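Local coordinates for glycosyl hydrolases family 31 family protein (PDB 6DRU), which catalyses the release of alpha-xylose from the non-reducing terminal glucose of xyloglucan oligosaccharides, as a glycoside hydrolase of family 31, at residues I284-W295 against S323-N334. Sequence-based numbering, arbitrary orientation.
Sequences IDYQSWAHQGDW and SLWPSVADDSVN. With NAG (2-acetamido-2-deoxy-beta-D-glucopyranose), chain D; XYS (alpha-D-xylopyranose), chain N; BGC (beta-D-glucopyranose), chain F.
Tyr286 and Trp325 run alongside each other in the same direction, their planes 29° apart and the rings offset with little overlap. Tyr286 CD2 touches Trp325 CZ2. The Trp289 side chain runs across that of Trp325, with the ring planes oblique at 56°, bringing its CH2 to 3.9 Å from Trp325 CD1 and completing an aromatic cluster. Xylose C5 lies over one face of the Tyr286 ring, toward the rim; xylose O5 meets the Trp325 indole at its edge. Tyr286 OH also accepts a hydrogen bond from glucose O6, and Asp285 OD2 takes one from xylose O4, 2.5 Å away.

Farther along, Trp295 donates from NE1 to Trp325 O at 3.0 Å, almost straight and in the indole plane. Its CZ2 and CH2 pack against Val328 CG2. Gln292, extended beyond CG (chi2 -179°), reaches Ser327 OG with OE1 at 2.7 Å. Asp294 OD1 accepts from Val333 N on its syn side (2.8 Å) and from Ser332 OG on its anti side (2.9 Å). Asn334 ND2 bonds to Gly293 O.

In the TIM barrel, 284-295 is the loop after strand 281-284; 323-334 runs from the end of the neighbouring parallel strand 319-328 into the turn beyond. These bonds tie the two together. Within its own segment, His291 ND1 binds Asp294 OD2, so both carboxylate oxygens are held and its rotation is fixed. The network probably steadies the loop that presents Asp285 and Tyr286 to the sugar.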
loop_
_atom_site.group_PDB
_atom_site.type_symbol
_atom_site.label_atom_id
_atom_site.label_comp_id
_atom_site.label_asym_id
_atom_site.label_seq_id
_atom_site.Cartn_x
_atom_site.Cartn_y
_atom_site.Cartn_z
ATOM N N ILE A 284 13.538 40.586 -14.640
ATOM C CA ILE A 284 14.513 40.313 -13.589
ATOM C C ILE A 284 14.391 38.845 -13.202
ATOM O O ILE A 284 13.300 38.378 -12.854
ATOM C CB ILE A 284 14.296 41.220 -12.364
ATOM C CG1 ILE A 284 14.423 42.692 -12.757
ATOM C CG2 ILE A 284 15.289 40.876 -11.263
ATOM C CD1 ILE A 284 14.107 43.650 -11.629
ATOM N N ASP A 285 15.509 38.123 -13.250
ATOM C CA ASP A 285 15.492 36.676 -13.068
ATOM C C ASP A 285 15.516 36.330 -11.576
ATOM O O ASP A 285 15.268 37.170 -10.708
ATOM C CB ASP A 285 16.654 36.041 -13.829
ATOM C CG ASP A 285 16.415 34.574 -14.150
ATOM O OD1 ASP A 285 15.432 34.001 -13.633
ATOM O OD2 ASP A 285 17.214 33.993 -14.915
ATOM N N TYR A 286 15.817 35.069 -11.269
ATOM C CA TYR A 286 15.753 34.549 -9.909
ATOM C C TYR A 286 17.000 34.949 -9.119
ATOM O O TYR A 286 17.825 35.751 -9.569
ATOM C CB TYR A 286 15.544 33.033 -9.934
ATOM C CG TYR A 286 16.715 32.192 -10.418
ATOM C CD1 TYR A 286 17.654 32.687 -11.317
ATOM C CD2 TYR A 286 16.869 30.885 -9.977
ATOM C CE1 TYR A 286 18.711 31.905 -11.753
ATOM C CE2 TYR A 286 17.919 30.097 -10.408
ATOM C CZ TYR A 286 18.838 30.610 -11.294
ATOM O OH TYR A 286 19.885 29.824 -11.721
ATOM N N GLN A 287 17.134 34.394 -7.912
ATOM C CA GLN A 287 18.246 34.658 -6.998
ATOM C C GLN A 287 18.364 36.134 -6.631
ATOM O O GLN A 287 19.401 36.568 -6.117
ATOM C CB GLN A 287 19.571 34.145 -7.572
ATOM C CG GLN A 287 19.575 32.658 -7.896
ATOM C CD GLN A 287 19.461 31.786 -6.658
ATOM O OE1 GLN A 287 18.373 31.595 -6.114
ATOM N NE2 GLN A 287 20.589 31.253 -6.205
ATOM N N SER A 288 17.315 36.914 -6.875
ATOM C CA SER A 288 17.289 38.331 -6.545
ATOM C C SER A 288 16.670 38.602 -5.180
ATOM O O SER A 288 16.427 39.765 -4.842
ATOM C CB SER A 288 16.529 39.107 -7.624
ATOM O OG SER A 288 15.294 38.478 -7.927
ATOM N N TRP A 289 16.418 37.562 -4.394
ATOM C CA TRP A 289 15.812 37.674 -3.078
ATOM C C TRP A 289 16.843 37.379 -1.998
ATOM O O TRP A 289 17.934 36.867 -2.263
ATOM C CB TRP A 289 14.621 36.719 -2.952
ATOM C CG TRP A 289 14.913 35.352 -3.494
ATOM C CD1 TRP A 289 15.693 34.389 -2.919
ATOM C CD2 TRP A 289 14.433 34.797 -4.725
ATOM N NE1 TRP A 289 15.728 33.269 -3.716
ATOM C CE2 TRP A 289 14.961 33.494 -4.830
ATOM C CE3 TRP A 289 13.607 35.275 -5.747
ATOM C CZ2 TRP A 289 14.690 32.664 -5.916
ATOM C CZ3 TRP A 289 13.339 34.449 -6.824
ATOM C CH2 TRP A 289 13.878 33.159 -6.899
ATOM N N ALA A 290 16.480 37.708 -0.758
ATOM C CA ALA A 290 17.357 37.413 0.369
ATOM C C ALA A 290 17.261 35.949 0.781
ATOM O O ALA A 290 18.284 35.308 1.044
ATOM C CB ALA A 290 17.023 38.327 1.547
ATOM N N HIS A 291 16.046 35.406 0.840
ATOM C CA HIS A 291 15.831 34.018 1.219
ATOM C C HIS A 291 14.731 33.415 0.356
ATOM O O HIS A 291 13.855 34.125 -0.146
ATOM C CB HIS A 291 15.455 33.887 2.703
ATOM C CG HIS A 291 16.322 34.691 3.623
ATOM N ND1 HIS A 291 15.934 35.914 4.130
ATOM C CD2 HIS A 291 17.554 34.448 4.128
ATOM C CE1 HIS A 291 16.890 36.388 4.908
ATOM N NE2 HIS A 291 17.884 35.518 4.924
ATOM N N GLN A 292 14.787 32.094 0.193
ATOM C CA GLN A 292 13.744 31.366 -0.524
ATOM C C GLN A 292 12.455 31.415 0.286
ATOM O O GLN A 292 12.382 30.855 1.385
ATOM C CB GLN A 292 14.172 29.923 -0.768
ATOM C CG GLN A 292 15.286 29.755 -1.777
ATOM C CD GLN A 292 15.649 28.300 -1.989
ATOM O OE1 GLN A 292 14.982 27.583 -2.735
ATOM N NE2 GLN A 292 16.707 27.853 -1.324
ATOM N N GLY A 293 11.437 32.078 -0.251
ATOM C CA GLY A 293 10.177 32.257 0.439
ATOM C C GLY A 293 9.921 33.677 0.889
ATOM O O GLY A 293 8.803 33.977 1.330
ATOM N N ASP A 294 10.922 34.556 0.807
ATOM C CA ASP A 294 10.711 35.956 1.161
ATOM C C ASP A 294 9.792 36.645 0.159
ATOM O O ASP A 294 8.984 37.501 0.539
ATOM C CB ASP A 294 12.053 36.682 1.250
ATOM C CG ASP A 294 12.797 36.378 2.537
ATOM O OD1 ASP A 294 12.278 35.589 3.355
ATOM O OD2 ASP A 294 13.902 36.928 2.733
ATOM N N TRP A 295 9.900 36.282 -1.117
ATOM C CA TRP A 295 9.063 36.831 -2.182
ATOM C C TRP A 295 9.131 38.357 -2.192
ATOM O O TRP A 295 8.126 39.064 -2.095
ATOM C CB TRP A 295 7.628 36.319 -2.052
ATOM C CG TRP A 295 7.548 34.847 -2.293
ATOM C CD1 TRP A 295 8.215 34.142 -3.254
ATOM C CD2 TRP A 295 6.798 33.888 -1.542
ATOM N NE1 TRP A 295 7.909 32.808 -3.161
ATOM C CE2 TRP A 295 7.042 32.624 -2.116
ATOM C CE3 TRP A 295 5.935 33.974 -0.446
ATOM C CZ2 TRP A 295 6.456 31.459 -1.632
ATOM C CZ3 TRP A 295 5.355 32.816 0.033
ATOM C CH2 TRP A 295 5.617 31.575 -0.560
ATOM N N SER A 323 10.936 37.518 -11.073
ATOM C CA SER A 323 10.884 36.071 -10.925
ATOM C C SER A 323 10.593 35.675 -9.484
ATOM O O SER A 323 11.004 36.351 -8.536
ATOM C CB SER A 323 12.205 35.437 -11.372
ATOM O OG SER A 323 12.296 34.087 -10.950
ATOM N N LEU A 324 9.877 34.564 -9.329
ATOM C CA LEU A 324 9.631 33.982 -8.018
ATOM C C LEU A 324 9.586 32.467 -8.150
ATOM O O LEU A 324 9.064 31.936 -9.135
ATOM C CB LEU A 324 8.328 34.501 -7.395
ATOM C CG LEU A 324 7.011 34.191 -8.110
ATOM C CD1 LEU A 324 5.924 33.853 -7.104
ATOM C CD2 LEU A 324 6.589 35.366 -8.974
ATOM N N TRP A 325 10.150 31.781 -7.163
ATOM C CA TRP A 325 10.112 30.331 -7.082
ATOM C C TRP A 325 9.138 29.886 -5.995
ATOM O O TRP A 325 8.908 30.615 -5.025
ATOM C CB TRP A 325 11.499 29.751 -6.781
ATOM C CG TRP A 325 12.378 29.612 -7.983
ATOM C CD1 TRP A 325 12.332 30.353 -9.126
ATOM C CD2 TRP A 325 13.440 28.667 -8.159
ATOM N NE1 TRP A 325 13.301 29.929 -10.003
ATOM C CE2 TRP A 325 13.995 28.895 -9.432
ATOM C CE3 TRP A 325 13.976 27.651 -7.362
ATOM C CZ2 TRP A 325 15.060 28.146 -9.926
ATOM C CZ3 TRP A 325 15.032 26.907 -7.854
ATOM C CH2 TRP A 325 15.562 27.158 -9.125
ATOM N N PRO A 326 8.542 28.698 -6.130
ATOM C CA PRO A 326 7.602 28.216 -5.110
ATOM C C PRO A 326 8.271 27.642 -3.872
ATOM O O PRO A 326 7.563 27.228 -2.946
ATOM C CB PRO A 326 6.820 27.132 -5.862
ATOM C CG PRO A 326 7.808 26.586 -6.834
ATOM C CD PRO A 326 8.674 27.750 -7.253
ATOM N N SER A 327 9.598 27.615 -3.823
ATOM C CA SER A 327 10.310 27.002 -2.713
ATOM C C SER A 327 10.368 27.941 -1.516
ATOM O O SER A 327 10.466 29.165 -1.657
ATOM C CB SER A 327 11.728 26.615 -3.137
ATOM O OG SER A 327 12.416 27.726 -3.680
ATOM N N VAL A 328 10.316 27.351 -0.322
ATOM C CA VAL A 328 10.429 28.085 0.931
ATOM C C VAL A 328 11.472 27.396 1.795
ATOM O O VAL A 328 11.420 26.176 1.984
ATOM C CB VAL A 328 9.082 28.159 1.675
ATOM C CG1 VAL A 328 9.248 28.882 3.004
ATOM C CG2 VAL A 328 8.031 28.840 0.813
ATOM N N ALA A 329 12.413 28.175 2.318
ATOM C CA ALA A 329 13.458 27.675 3.196
ATOM C C ALA A 329 13.211 28.167 4.618
ATOM O O ALA A 329 12.391 29.057 4.861
ATOM C CB ALA A 329 14.842 28.110 2.701
ATOM N N ASP A 330 13.943 27.578 5.566
ATOM C CA ASP A 330 13.759 27.948 6.965
ATOM C C ASP A 330 14.248 29.359 7.260
ATOM O O ASP A 330 13.724 30.011 8.169
ATOM C CB ASP A 330 14.452 26.940 7.883
ATOM C CG ASP A 330 13.891 25.536 7.739
ATOM O OD1 ASP A 330 14.488 24.596 8.305
ATOM O OD2 ASP A 330 12.869 25.366 7.041
ATOM N N ASP A 331 15.241 29.851 6.516
ATOM C CA ASP A 331 15.731 31.204 6.757
ATOM C C ASP A 331 14.755 32.279 6.298
ATOM O O ASP A 331 14.986 33.460 6.580
ATOM C CB ASP A 331 17.089 31.412 6.080
ATOM C CG ASP A 331 17.127 30.879 4.659
ATOM O OD1 ASP A 331 16.108 30.988 3.946
ATOM O OD2 ASP A 331 18.190 30.363 4.252
ATOM N N SER A 332 13.678 31.907 5.611
ATOM C CA SER A 332 12.735 32.892 5.107
ATOM C C SER A 332 12.007 33.586 6.252
ATOM O O SER A 332 11.704 32.982 7.286
ATOM C CB SER A 332 11.718 32.235 4.178
ATOM O OG SER A 332 10.772 33.184 3.720
ATOM N N VAL A 333 11.715 34.873 6.053
ATOM C CA VAL A 333 10.925 35.622 7.021
ATOM C C VAL A 333 9.487 35.127 7.076
ATOM O O VAL A 333 8.786 35.378 8.063
ATOM C CB VAL A 333 10.970 37.128 6.698
ATOM C CG1 VAL A 333 12.407 37.584 6.526
ATOM C CG2 VAL A 333 10.155 37.431 5.448
ATOM N N ASN A 334 9.029 34.422 6.044
ATOM C CA ASN A 334 7.679 33.883 6.001
ATOM C C ASN A 334 7.610 32.416 6.403
ATOM O O ASN A 334 6.515 31.845 6.411
ATOM C CB ASN A 334 7.088 34.058 4.597
ATOM C CG ASN A 334 7.042 35.508 4.158
ATOM O OD1 ASN A 334 6.736 36.401 4.946
ATOM N ND2 ASN A 334 7.351 35.750 2.890
HETATM C C1 NAG D . 22.069 31.393 -2.576
HETATM C C2 NAG D . 23.573 31.576 -2.630
HETATM C C3 NAG D . 24.051 32.939 -2.272
HETATM C C4 NAG D . 23.155 34.030 -2.816
HETATM C C5 NAG D . 21.711 33.719 -2.504
HETATM C C6 NAG D . 20.820 34.815 -3.045
HETATM C C7 NAG D . 24.565 29.357 -2.191
HETATM C C8 NAG D . 25.179 28.374 -1.217
HETATM N N2 NAG D . 24.156 30.636 -1.737
HETATM O O3 NAG D . 25.372 33.101 -2.735
HETATM O O4 NAG D . 23.508 35.256 -2.221
HETATM O O5 NAG D . 21.391 32.498 -3.117
HETATM O O6 NAG D . 19.570 34.273 -3.406
HETATM O O7 NAG D . 24.425 29.050 -3.358
HETATM C C1 XYS N . 15.229 28.124 -14.461
HETATM C C2 XYS N . 14.508 28.803 -15.603
HETATM C C3 XYS N . 15.428 29.830 -16.225
HETATM C C4 XYS N . 15.947 30.764 -15.154
HETATM C C5 XYS N . 16.537 29.952 -14.022
HETATM O O1 XYS N . 16.398 27.507 -14.947
HETATM O O2 XYS N . 14.136 27.846 -16.565
HETATM O O3 XYS N . 14.726 30.569 -17.197
HETATM O O4 XYS N . 16.942 31.596 -15.701
HETATM O O5 XYS N . 15.562 29.085 -13.486
HETATM C C2 BGC F . 20.190 22.812 -12.870
HETATM C C3 BGC F . 18.737 22.590 -12.627
HETATM C C4 BGC F . 18.101 23.879 -12.076
HETATM C C5 BGC F . 18.445 25.048 -12.956
HETATM C C6 BGC F . 17.920 26.333 -12.331
HETATM C C1 BGC F . 20.331 23.997 -13.789
HETATM O O2 BGC F . 20.785 21.643 -13.476
HETATM O O3 BGC F . 18.582 21.560 -11.720
HETATM O O4 BGC F . 16.698 23.737 -12.032
HETATM O O5 BGC F . 19.847 25.153 -13.102
HETATM O O6 BGC F . 18.574 27.442 -12.910
HETATM O O HOH W 1 13.358 32.298 -12.968
HETATM O O HOH W 2 12.070 38.549 -7.598
HETATM O O HOH W 3 16.846 30.963 1.361
HETATM O O HOH W 4 11.945 30.893 -3.259
#